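Local coordinates for oligopeptide ABC transporter OppAIV (Borrelia burgdorferi B31, PDB 4GL8), which probably binds oligopeptides outside the cytoplasmic membrane and delivers them to an ABC transporter for uptake, at residues G63-D68 with Y91-R96. Residues are numbered along the deposited sequence; the frame is centred on the assembly and turned at random.
Sequences GILDGD and YTFHLR
A backbone hydrogen bond joins Ile64 to Ala79 of strand 74-84, and the Ile64 side chain packs on Phe93. In a five-stranded antiparallel sheet, strand 74-84 lies between edge strand 65-67 and strand 90-95. The two segments are therefore next-but-one neighbours, and they meet through apolar side chains. Beta-branched Ile64 suits this place because branching at CB lets the CG2 methyl project on its own onto the ring while the CG1 arm runs another way. In the conformer given, one of two modelled, CG1 sits beside the backbone N (chi1 -66°), which leaves the methyl CG2 anti to that N and over one face of the Phe93 ring. This is a CH-pi contact: CG2 of Ile64 stands 3.9 Å from the centroid of the Phe93 ring, 26° off its normal and displaced toward the rim. The two side chains cross at about a right angle. Phenylalanine offers the broad apolar plate that a lone methyl can rest on, while forked Leu65 reaches the same ring obliquely, with its CD2 4.2 Å from Phe93 CE1. Leu174 of helix 173-176 touches both Leu65 and Phe93; from strand 161-165, Leu162 touches Ile64 and Ile164 touches Phe93. Partly exposed His94 instead hydrogen-bonds through NE2 to Asp83 OD2. Between the two segments the closest approach is Ile64 CG2 to Phe93 CD1, at 3.6 Å.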
loop_
_atom_site.group_PDB
_atom_site.type_symbol
_atom_site.label_atom_id
_atom_site.label_comp_id
_atom_site.label_asym_id
_atom_site.label_seq_id
_atom_site.Cartn_x
_atom_site.Cartn_y
_atom_site.Cartn_z
ATOM N N GLY A 63 -3.102 -5.476 -15.187
ATOM C CA GLY A 63 -2.430 -4.254 -15.545
ATOM C C GLY A 63 -1.737 -4.339 -16.895
ATOM O O GLY A 63 -1.677 -5.397 -17.510
ATOM N N ILE A 64 -1.195 -3.210 -17.355
ATOM C CA ILE A 64 -0.439 -3.207 -18.602
ATOM C C ILE A 64 0.730 -4.184 -18.387
ATOM O O ILE A 64 1.079 -4.980 -19.275
ATOM C CB ILE A 64 0.006 -1.780 -19.010
ATOM C CG1 ILE A 64 -1.224 -0.920 -19.361
ATOM C CG2 ILE A 64 0.913 -1.837 -20.224
ATOM C CD1 ILE A 64 -0.963 0.577 -19.383
ATOM N N LEU A 65 1.305 -4.119 -17.201
ATOM C CA LEU A 65 2.194 -5.117 -16.725
ATOM C C LEU A 65 1.459 -5.730 -15.549
ATOM O O LEU A 65 0.578 -5.103 -14.977
ATOM C CB LEU A 65 3.513 -4.533 -16.268
ATOM C CG LEU A 65 4.359 -3.750 -17.257
ATOM C CD1 LEU A 65 5.802 -3.806 -16.810
ATOM C CD2 LEU A 65 4.252 -4.277 -18.665
ATOM N N ASP A 66 1.832 -6.950 -15.216
ATOM C CA ASP A 66 1.213 -7.737 -14.190
ATOM C C ASP A 66 2.310 -7.954 -13.144
ATOM O O ASP A 66 3.495 -7.728 -13.422
ATOM C CB ASP A 66 0.802 -9.068 -14.848
ATOM C CG ASP A 66 -0.071 -9.964 -13.969
ATOM O OD1 ASP A 66 -0.833 -9.460 -13.117
ATOM O OD2 ASP A 66 -0.020 -11.202 -14.167
ATOM N N GLY A 67 1.922 -8.380 -11.944
ATOM C CA GLY A 67 2.865 -8.664 -10.880
ATOM C C GLY A 67 3.487 -10.012 -11.131
ATOM O O GLY A 67 2.852 -10.925 -11.676
ATOM N N ASP A 68 4.747 -10.127 -10.740
ATOM C CA ASP A 68 5.457 -11.364 -10.842
ATOM C C ASP A 68 5.411 -12.051 -9.485
ATOM O O ASP A 68 6.124 -11.642 -8.572
ATOM C CB ASP A 68 6.904 -11.124 -11.280
ATOM C CG ASP A 68 7.650 -12.417 -11.548
ATOM O OD1 ASP A 68 8.547 -12.416 -12.403
ATOM O OD2 ASP A 68 7.330 -13.441 -10.922
ATOM N N TYR A 91 7.470 5.354 -23.636
ATOM C CA TYR A 91 7.235 3.909 -23.549
ATOM C C TYR A 91 6.114 3.524 -24.473
ATOM O O TYR A 91 5.080 4.210 -24.531
ATOM C CB TYR A 91 6.815 3.497 -22.134
ATOM C CG TYR A 91 7.933 3.544 -21.154
ATOM C CD1 TYR A 91 8.483 4.749 -20.778
ATOM C CD2 TYR A 91 8.440 2.391 -20.600
ATOM C CE1 TYR A 91 9.520 4.810 -19.875
ATOM C CE2 TYR A 91 9.480 2.435 -19.697
ATOM C CZ TYR A 91 10.018 3.648 -19.335
ATOM O OH TYR A 91 11.034 3.722 -18.415
ATOM N N THR A 92 6.312 2.418 -25.185
ATOM C CA THR A 92 5.382 1.987 -26.224
ATOM C C THR A 92 5.069 0.524 -25.901
ATOM O O THR A 92 5.957 -0.338 -25.953
ATOM C CB THR A 92 6.000 2.198 -27.638
ATOM O OG1 THR A 92 6.400 3.578 -27.803
ATOM C CG2 THR A 92 5.026 1.821 -28.779
ATOM N N PHE A 93 3.816 0.271 -25.515
ATOM C CA PHE A 93 3.337 -1.054 -25.148
ATOM C C PHE A 93 2.567 -1.711 -26.308
ATOM O O PHE A 93 1.670 -1.109 -26.915
ATOM C CB PHE A 93 2.463 -0.943 -23.886
ATOM C CG PHE A 93 3.197 -0.383 -22.719
ATOM C CD1 PHE A 93 3.990 -1.210 -21.922
ATOM C CD2 PHE A 93 3.179 0.971 -22.454
ATOM C CE1 PHE A 93 4.726 -0.694 -20.882
ATOM C CE2 PHE A 93 3.905 1.498 -21.386
ATOM C CZ PHE A 93 4.694 0.671 -20.619
ATOM N N HIS A 94 2.944 -2.953 -26.610
ATOM C CA HIS A 94 2.293 -3.754 -27.659
ATOM C C HIS A 94 1.367 -4.737 -26.973
ATOM O O HIS A 94 1.830 -5.615 -26.240
ATOM C CB HIS A 94 3.347 -4.485 -28.494
ATOM C CG HIS A 94 4.399 -3.575 -29.020
ATOM N ND1 HIS A 94 4.198 -2.778 -30.137
ATOM C CD2 HIS A 94 5.637 -3.285 -28.561
ATOM C CE1 HIS A 94 5.285 -2.049 -30.350
ATOM N NE2 HIS A 94 6.170 -2.332 -29.404
ATOM N N LEU A 95 0.062 -4.539 -27.156
ATOM C CA LEU A 95 -0.932 -5.369 -26.479
ATOM C C LEU A 95 -0.951 -6.766 -27.117
ATOM O O LEU A 95 -0.724 -6.905 -28.326
ATOM C CB LEU A 95 -2.335 -4.710 -26.537
ATOM C CG LEU A 95 -2.456 -3.297 -25.953
ATOM C CD1 LEU A 95 -3.882 -2.768 -25.998
ATOM C CD2 LEU A 95 -1.898 -3.187 -24.535
ATOM N N ARG A 96 -1.182 -7.804 -26.308
ATOM C CA ARG A 96 -1.414 -9.144 -26.863
ATOM C C ARG A 96 -2.736 -9.184 -27.642
ATOM O O ARG A 96 -3.596 -8.326 -27.459
ATOM C CB ARG A 96 -1.387 -10.227 -25.791
ATOM C CG ARG A 96 -2.407 -10.046 -24.690
ATOM C CD ARG A 96 -2.195 -11.086 -23.596
ATOM N NE ARG A 96 -1.050 -10.775 -22.751
ATOM C CZ ARG A 96 0.100 -11.428 -22.733
ATOM N NH1 ARG A 96 0.286 -12.486 -23.505
ATOM N NH2 ARG A 96 1.073 -11.043 -21.894
#